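PDB 5YU3: lysine cyclodeaminase from Streptomyces pristinaespiralis, which catalyses the NAD-dependent cyclisation of L-lysine to L-pipecolic acid with loss of ammonia, and also recognises L-ornithine and L-2,4-diaminobutyric acid. Local coordinates for residues 41-53 / 254-266. Residues are numbered along the deposited sequence; the frame is centred on the assembly and turned at random.
With PRO (proline), chain G.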
ATOM      1  N   GLY A  41      12.288  17.563  15.348  1.00 28.41           N
ATOM      2  CA  GLY A  41      11.085  18.091  14.734  1.00 29.00           C
ATOM      3  C   GLY A  41      11.245  18.558  13.308  1.00 33.08           C
ATOM      4  O   GLY A  41      10.334  19.206  12.782  1.00 35.87           O
ATOM      5  N   GLU A  42      12.379  18.258  12.663  1.00 28.53           N
ATOM      6  CA  GLU A  42      12.578  18.598  11.259  1.00 27.44           C
ATOM      7  C   GLU A  42      11.928  17.593  10.319  1.00 32.08           C
ATOM      8  O   GLU A  42      11.686  17.920   9.152  1.00 30.61           O
ATOM      9  CB  GLU A  42      14.072  18.694  10.944  1.00 29.38           C
ATOM     10  CG  GLU A  42      14.800  19.756  11.745  1.00 32.47           C
ATOM     11  CD  GLU A  42      16.299  19.568  11.744  1.00 37.21           C
ATOM     12  OE1 GLU A  42      16.778  18.575  11.162  1.00 42.17           O
ATOM     13  OE2 GLU A  42      17.002  20.416  12.330  1.00 45.08           O
ATOM     14  N   ARG A  43      11.680  16.376  10.796  1.00 31.05           N
ATOM     15  CA  ARG A  43      10.972  15.341  10.062  1.00 28.08           C
ATOM     16  C   ARG A  43      10.008  14.678  11.032  1.00 30.10           C
ATOM     17  O   ARG A  43      10.017  14.958  12.232  1.00 27.25           O
ATOM     18  CB  ARG A  43      11.931  14.311   9.454  1.00 28.41           C
ATOM     19  CG  ARG A  43      12.726  14.823   8.276  1.00 33.84           C
ATOM     20  CD  ARG A  43      13.662  13.761   7.743  1.00 35.04           C
ATOM     21  NE  ARG A  43      14.714  14.364   6.933  1.00 43.94           N
ATOM     22  CZ  ARG A  43      14.609  14.589   5.629  1.00 43.40           C
ATOM     23  NH1 ARG A  43      13.503  14.248   4.991  1.00 47.35           N
ATOM     24  NH2 ARG A  43      15.608  15.150   4.961  1.00 44.22           N
ATOM     25  N   HIS A  44       9.176  13.775  10.520  1.00 28.75           N
ATOM     26  CA  HIS A  44       8.103  13.241  11.342  1.00 28.62           C
ATOM     27  C   HIS A  44       8.004  11.734  11.194  1.00 27.64           C
ATOM     28  O   HIS A  44       8.274  11.180  10.125  1.00 23.18           O
ATOM     29  CB  HIS A  44       6.784  13.936  10.987  1.00 31.22           C
ATOM     30  CG  HIS A  44       6.876  15.428  11.077  1.00 34.43           C
ATOM     31  ND1 HIS A  44       6.881  16.099  12.282  1.00 41.15           N
ATOM     32  CD2 HIS A  44       7.037  16.372  10.121  1.00 39.51           C
ATOM     33  CE1 HIS A  44       7.007  17.395  12.063  1.00 39.38           C
ATOM     34  NE2 HIS A  44       7.110  17.588  10.760  1.00 40.98           N
ATOM     35  N   LEU A  45       7.629  11.078  12.293  1.00 22.46           N
ATOM     36  CA  LEU A  45       7.372   9.645  12.277  1.00 20.39           C
ATOM     37  C   LEU A  45       6.362   9.305  11.198  1.00 21.03           C
ATOM     38  O   LEU A  45       5.397  10.042  10.977  1.00 21.11           O
ATOM     39  CB  LEU A  45       6.828   9.171  13.627  1.00 24.22           C
ATOM     40  CG  LEU A  45       7.758   8.842  14.786  1.00 27.39           C
ATOM     41  CD1 LEU A  45       6.896   8.367  15.954  1.00 20.81           C
ATOM     42  CD2 LEU A  45       8.779   7.780  14.381  1.00 18.46           C
ATOM     43  N   SER A  46       6.585   8.169  10.540  1.00 18.92           N
ATOM     44  CA  SER A  46       5.639   7.662   9.559  1.00 19.46           C
ATOM     45  C   SER A  46       4.301   7.349  10.227  1.00 24.06           C
ATOM     46  O   SER A  46       4.253   7.000  11.411  1.00 22.45           O
ATOM     47  CB  SER A  46       6.206   6.410   8.893  1.00 18.97           C
ATOM     48  OG  SER A  46       7.575   6.627   8.574  1.00 16.15           O
ATOM     49  N   PRO A  47       3.195   7.468   9.500  1.00 22.10           N
ATOM     50  CA  PRO A  47       1.913   7.036  10.061  1.00 26.61           C
ATOM     51  C   PRO A  47       1.950   5.555  10.394  1.00 27.34           C
ATOM     52  O   PRO A  47       2.808   4.807   9.919  1.00 24.19           O
ATOM     53  CB  PRO A  47       0.913   7.337   8.943  1.00 27.78           C
ATOM     54  CG  PRO A  47       1.863   7.508   7.656  1.00 25.51           C
ATOM     55  CD  PRO A  47       2.994   7.992   8.102  1.00 23.30           C
ATOM     56  N   LEU A  48       1.015   5.132  11.242  1.00 25.75           N
ATOM     57  CA  LEU A  48       0.885   3.715  11.556  1.00 25.26           C
ATOM     58  C   LEU A  48       0.736   2.911  10.276  1.00 26.57           C
ATOM     59  O   LEU A  48       0.013   3.305   9.361  1.00 28.06           O
ATOM     60  CB  LEU A  48      -0.336   3.464  12.446  1.00 27.34           C
ATOM     61  CG  LEU A  48      -0.313   3.876  13.912  1.00 36.46           C
ATOM     62  CD1 LEU A  48      -1.657   3.528  14.558  1.00 37.11           C
ATOM     63  CD2 LEU A  48       0.822   3.178  14.622  1.00 33.17           C
ATOM     64  N   ARG A  49       1.424   1.776  10.208  1.00 25.34           N
ATOM     65  CA  ARG A  49       1.218   0.912   9.063  1.00 22.73           C
ATOM     66  C   ARG A  49      -0.117   0.179   9.187  1.00 24.57           C
ATOM     67  O   ARG A  49      -0.795   0.225  10.221  1.00 22.86           O
ATOM     68  CB  ARG A  49       2.373  -0.083   8.929  1.00 23.90           C
ATOM     69  CG  ARG A  49       2.539  -1.002  10.117  1.00 23.04           C
ATOM     70  CD  ARG A  49       3.596  -2.072   9.849  1.00 24.61           C
ATOM     71  NE  ARG A  49       3.945  -2.808  11.064  1.00 23.96           N
ATOM     72  CZ  ARG A  49       5.166  -2.852  11.590  1.00 23.27           C
ATOM     73  NH1 ARG A  49       6.162  -2.217  10.996  1.00 27.39           N
ATOM     74  NH2 ARG A  49       5.393  -3.545  12.706  1.00 24.10           N
ATOM     75  N   GLY A  50      -0.503  -0.510   8.109  1.00 21.10           N
ATOM     76  CA  GLY A  50      -1.678  -1.353   8.129  1.00 21.15           C
ATOM     77  C   GLY A  50      -1.355  -2.715   7.543  1.00 21.50           C
ATOM     78  O   GLY A  50      -0.300  -2.912   6.930  1.00 20.20           O
ATOM     79  N   GLY A  51      -2.272  -3.656   7.739  1.00 20.36           N
ATOM     80  CA  GLY A  51      -2.003  -4.993   7.240  1.00 20.75           C
ATOM     81  C   GLY A  51      -3.228  -5.879   7.222  1.00 22.76           C
ATOM     82  O   GLY A  51      -4.285  -5.544   7.767  1.00 23.11           O
ATOM     83  N   LEU A  52      -3.052  -7.029   6.574  1.00 21.01           N
ATOM     84  CA  LEU A  52      -4.064  -8.072   6.445  1.00 24.52           C
ATOM     85  C   LEU A  52      -3.525  -9.347   7.075  1.00 25.66           C
ATOM     86  O   LEU A  52      -2.497  -9.867   6.628  1.00 23.99           O
ATOM     87  CB  LEU A  52      -4.401  -8.335   4.971  1.00 24.53           C
ATOM     88  CG  LEU A  52      -5.037  -7.213   4.147  1.00 25.65           C
ATOM     89  CD1 LEU A  52      -4.746  -7.393   2.662  1.00 27.92           C
ATOM     90  CD2 LEU A  52      -6.529  -7.181   4.388  1.00 35.39           C
ATOM     91  N   GLU A  53      -4.241  -9.883   8.062  1.00 21.35           N
ATOM     92  CA  GLU A  53      -3.842 -11.149   8.663  1.00 22.97           C
ATOM     93  C   GLU A  53      -4.156 -12.319   7.737  1.00 23.33           C
ATOM     94  O   GLU A  53      -5.162 -12.313   7.023  1.00 25.55           O
ATOM     95  CB  GLU A  53      -4.550 -11.345  10.008  1.00 27.05           C
ATOM     96  CG  GLU A  53      -4.005 -10.439  11.103  1.00 29.71           C
ATOM     97  CD  GLU A  53      -4.509 -10.812  12.489  1.00 40.88           C
ATOM     98  OE1 GLU A  53      -3.982 -10.248  13.472  1.00 41.41           O
ATOM     99  OE2 GLU A  53      -5.422 -11.664  12.591  1.00 40.54           O
ATOM    100  N   THR A 254      12.815   2.065  25.212  1.00 15.23           N
ATOM    101  CA  THR A 254      12.666   3.048  24.142  1.00 15.79           C
ATOM    102  C   THR A 254      12.094   2.346  22.916  1.00 16.95           C
ATOM    103  O   THR A 254      12.587   1.286  22.517  1.00 17.59           O
ATOM    104  CB  THR A 254      13.997   3.732  23.801  1.00 16.64           C
ATOM    105  OG1 THR A 254      13.786   4.704  22.763  1.00 15.12           O
ATOM    106  CG2 THR A 254      15.061   2.726  23.343  1.00 16.93           C
ATOM    107  N   ALA A 255      11.033   2.909  22.345  1.00 15.29           N
ATOM    108  CA  ALA A 255      10.418   2.348  21.149  1.00 17.10           C
ATOM    109  C   ALA A 255      10.854   3.135  19.923  1.00 13.39           C
ATOM    110  O   ALA A 255      11.125   4.334  20.004  1.00 16.64           O
ATOM    111  CB  ALA A 255       8.891   2.379  21.246  1.00 16.41           C
ATOM    112  N   ASP A 256      10.915   2.452  18.774  1.00 13.98           N
ATOM    113  CA  ASP A 256      11.186   3.196  17.548  1.00 15.42           C
ATOM    114  C   ASP A 256       9.993   4.059  17.162  1.00 15.01           C
ATOM    115  O   ASP A 256      10.164   5.164  16.634  1.00 16.67           O
ATOM    116  CB  ASP A 256      11.603   2.254  16.400  1.00 16.20           C
ATOM    117  CG  ASP A 256      10.582   1.158  16.059  1.00 16.83           C
ATOM    118  OD1 ASP A 256       9.497   0.997  16.686  1.00 17.11           O
ATOM    119  OD2 ASP A 256      10.907   0.393  15.116  1.00 16.59           O
ATOM    120  N   HIS A 257       8.799   3.607  17.489  1.00 16.70           N
ATOM    121  CA  HIS A 257       7.561   4.247  17.045  1.00 14.33           C
ATOM    122  C   HIS A 257       6.563   3.966  18.153  1.00 16.16           C
ATOM    123  O   HIS A 257       5.989   2.871  18.213  1.00 15.47           O
ATOM    124  CB  HIS A 257       7.103   3.671  15.706  1.00 15.36           C
ATOM    125  CG  HIS A 257       5.995   4.431  15.045  1.00 18.42           C
ATOM    126  ND1 HIS A 257       4.771   4.646  15.646  1.00 19.83           N
ATOM    127  CD2 HIS A 257       5.916   4.997  13.816  1.00 17.71           C
ATOM    128  CE1 HIS A 257       3.991   5.322  14.817  1.00 21.60           C
ATOM    129  NE2 HIS A 257       4.663   5.549  13.700  1.00 19.28           N
ATOM    130  N   PRO A 258       6.387   4.895  19.098  1.00 15.96           N
ATOM    131  CA  PRO A 258       5.579   4.577  20.292  1.00 16.84           C
ATOM    132  C   PRO A 258       4.196   4.020  19.995  1.00 16.29           C
ATOM    133  O   PRO A 258       3.808   2.989  20.565  1.00 16.39           O
ATOM    134  CB  PRO A 258       5.522   5.918  21.017  1.00 18.58           C
ATOM    135  CG  PRO A 258       6.864   6.647  20.518  1.00 18.03           C
ATOM    136  CD  PRO A 258       7.072   6.228  19.289  1.00 18.35           C
ATOM    137  N   GLU A 259       3.437   4.673  19.111  1.00 16.77           N
ATOM    138  CA  GLU A 259       2.082   4.204  18.842  1.00 19.45           C
ATOM    139  C   GLU A 259       2.097   2.804  18.244  1.00 17.82           C
ATOM    140  O   GLU A 259       1.300   1.944  18.632  1.00 18.56           O
ATOM    141  CB  GLU A 259       1.350   5.178  17.918  1.00 20.29           C
ATOM    142  CG  GLU A 259      -0.108   4.809  17.703  1.00 28.53           C
ATOM    143  CD  GLU A 259      -0.909   5.881  16.972  1.00 37.02           C
ATOM    144  OE1 GLU A 259      -0.311   6.670  16.218  1.00 34.55           O
ATOM    145  OE2 GLU A 259      -2.146   5.928  17.154  1.00 42.96           O
ATOM    146  N   GLN A 260       3.009   2.552  17.306  1.00 16.80           N
ATOM    147  CA  GLN A 260       3.112   1.218  16.720  1.00 16.10           C
ATOM    148  C   GLN A 260       3.549   0.180  17.747  1.00 17.55           C
ATOM    149  O   GLN A 260       3.073  -0.962  17.728  1.00 17.97           O
ATOM    150  CB  GLN A 260       4.109   1.251  15.573  1.00 18.68           C
ATOM    151  CG  GLN A 260       3.832   0.278  14.479  1.00 27.69           C
ATOM    152  CD  GLN A 260       4.465   0.746  13.204  1.00 30.19           C
ATOM    153  OE1 GLN A 260       3.812   1.364  12.362  1.00 34.23           O
ATOM    154  NE2 GLN A 260       5.764   0.498  13.067  1.00 22.27           N
ATOM    155  N   ALA A 261       4.489   0.550  18.619  1.00 15.24           N
ATOM    156  CA  ALA A 261       5.008  -0.393  19.604  1.00 15.47           C
ATOM    157  C   ALA A 261       3.943  -0.761  20.630  1.00 17.12           C
ATOM    158  O   ALA A 261       3.887  -1.905  21.090  1.00 15.62           O
ATOM    159  CB  ALA A 261       6.232   0.201  20.296  1.00 14.05           C
ATOM    160  N   LEU A 262       3.085   0.195  20.996  1.00 16.23           N
ATOM    161  CA  LEU A 262       2.017  -0.116  21.937  1.00 17.75           C
ATOM    162  C   LEU A 262       1.033  -1.110  21.339  1.00 18.91           C
ATOM    163  O   LEU A 262       0.380  -1.859  22.078  1.00 19.70           O
ATOM    164  CB  LEU A 262       1.305   1.172  22.355  1.00 16.82           C
ATOM    165  CG  LEU A 262       2.077   1.999  23.390  1.00 17.59           C
ATOM    166  CD1 LEU A 262       1.553   3.423  23.453  1.00 21.97           C
ATOM    167  CD2 LEU A 262       1.975   1.329  24.770  1.00 19.90           C
ATOM    168  N   ARG A 263       0.924  -1.138  20.007  1.00 19.76           N
ATOM    169  CA  ARG A 263       0.016  -2.036  19.303  1.00 20.20           C
ATOM    170  C   ARG A 263       0.656  -3.371  18.945  1.00 20.61           C
ATOM    171  O   ARG A 263      -0.000  -4.412  19.064  1.00 20.88           O
ATOM    172  CB  ARG A 263      -0.508  -1.358  18.026  1.00 22.36           C
ATOM    173  CG  ARG A 263      -1.624  -2.127  17.303  1.00 28.88           C
ATOM    174  CD  ARG A 263      -2.158  -1.349  16.100  1.00 29.40           C
ATOM    175  NE  ARG A 263      -1.225  -1.385  14.971  1.00 35.54           N
ATOM    176  CZ  ARG A 263      -1.461  -0.835  13.781  1.00 42.73           C
ATOM    177  NH1 ARG A 263      -2.604  -0.192  13.557  1.00 41.20           N
ATOM    178  NH2 ARG A 263      -0.553  -0.930  12.810  1.00 34.90           N
ATOM    179  N   GLU A 264       1.925  -3.367  18.494  1.00 17.47           N
ATOM    180  CA  GLU A 264       2.547  -4.555  17.913  1.00 17.99           C
ATOM    181  C   GLU A 264       3.915  -4.911  18.479  1.00 20.24           C
ATOM    182  O   GLU A 264       4.473  -5.941  18.079  1.00 23.13           O
ATOM    183  CB  GLU A 264       2.703  -4.395  16.391  1.00 24.52           C
ATOM    184  CG  GLU A 264       1.404  -4.351  15.621  1.00 31.25           C
ATOM    185  CD  GLU A 264       1.553  -3.606  14.303  1.00 35.64           C
ATOM    186  OE1 GLU A 264       2.619  -3.733  13.655  1.00 32.73           O
ATOM    187  OE2 GLU A 264       0.608  -2.898  13.911  1.00 41.46           O
ATOM    188  N   GLY A 265       4.485  -4.091  19.363  1.00 17.40           N
ATOM    189  CA  GLY A 265       5.781  -4.360  19.949  1.00 16.39           C
ATOM    190  C   GLY A 265       5.672  -4.956  21.345  1.00 18.01           C
ATOM    191  O   GLY A 265       4.598  -5.344  21.807  1.00 17.51           O
ATOM    192  N   GLU A 266       6.825  -5.023  22.028  1.00 16.64           N
ATOM    193  CA  GLU A 266       6.824  -5.432  23.432  1.00 19.37           C
ATOM    194  C   GLU A 266       5.972  -4.494  24.271  1.00 19.23           C
ATOM    195  O   GLU A 266       5.452  -4.897  25.321  1.00 19.65           O
ATOM    196  CB  GLU A 266       8.246  -5.459  23.997  1.00 16.65           C
ATOM    197  CG  GLU A 266       9.150  -6.534  23.422  1.00 16.96           C
ATOM    198  CD  GLU A 266       8.560  -7.915  23.583  1.00 19.41           C
ATOM    199  OE1 GLU A 266       8.056  -8.214  24.677  1.00 19.02           O
ATOM    200  OE2 GLU A 266       8.571  -8.696  22.608  1.00 21.80           O
TER
HETATM  201  N   PRO G 403       7.749  -5.600  10.525  1.00 27.81           N
HETATM  202  CA  PRO G 403       8.522  -5.761   9.182  1.00 32.93           C
HETATM  203  C   PRO G 403       8.978  -4.373   8.650  1.00 24.76           C
HETATM  204  O   PRO G 403       9.292  -4.386   7.446  1.00 24.80           O
HETATM  205  CB  PRO G 403       7.673  -6.346   8.425  1.00 27.65           C
HETATM  206  CG  PRO G 403       6.903  -7.345   9.435  1.00 30.30           C
HETATM  207  CD  PRO G 403       7.194  -6.963  10.637  1.00 26.46           C
HETATM  208  OXT PRO G 403       9.077  -3.317   9.371  1.00 20.56           O
HETATM  209  O   HOH W   1      -3.506   0.519  11.097  1.00 38.26           O
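The L45 side chain lies over one face of the H257 ring, its CD1 methyl 4.1 Å from the ring centroid and only 7° off the normal, a CH-pi contact; the same methyl also packs against P258 CD. An imidazole suits this place because both its nitrogens are used. NE2 donates in the ring plane to S46 O at 2.7 Å, while ND1 accepts from Q260 N and so N-caps helix 258-264. Next along the chain, L48 spreads its methyls over the aliphatic part of E259, CD2 also reaching 3.9 Å from Q260 CB, and its CD1 lies over a face of the R263 guanidinium.

R49 takes the middle. Its CG sits between the backbone N and carbonyl carbon (chi1 61°), and from there the extended chain carries the guanidinium across the Q260 amide, the two planes stacked 25° apart. Q260 OE1 accepts from R49 N at 3.2 Å, and its NE2, which is bonded to T302, covers one guanidinium face; the N of the bound proline lies over the opposite face. Side-on, R49 NE and NH2 both grip E264 OE1, NH2 at 2.9 Å, with E63 as a second acid partner. R263 bends at its third torsion to bring NH2 within 2.8 Å of R49 O, in its own guanidinium plane, and also forms a salt bridge with E264 OE2 through two bent, weak bonds; a water links R263 NH1 to the same carbonyl. A leucine in place of R49 would probably leave E264 OE1 without its two donors and strip a cationic wall from the proline site. The contact thus joins the loop entering strand 50-54 to the helix after strand 252-255 of the Rossmann-type NAD-binding domain, forming part of the proline pocket, probably the substrate site, between the two domains of this ornithine cyclodeaminase/mu-crystallin family member.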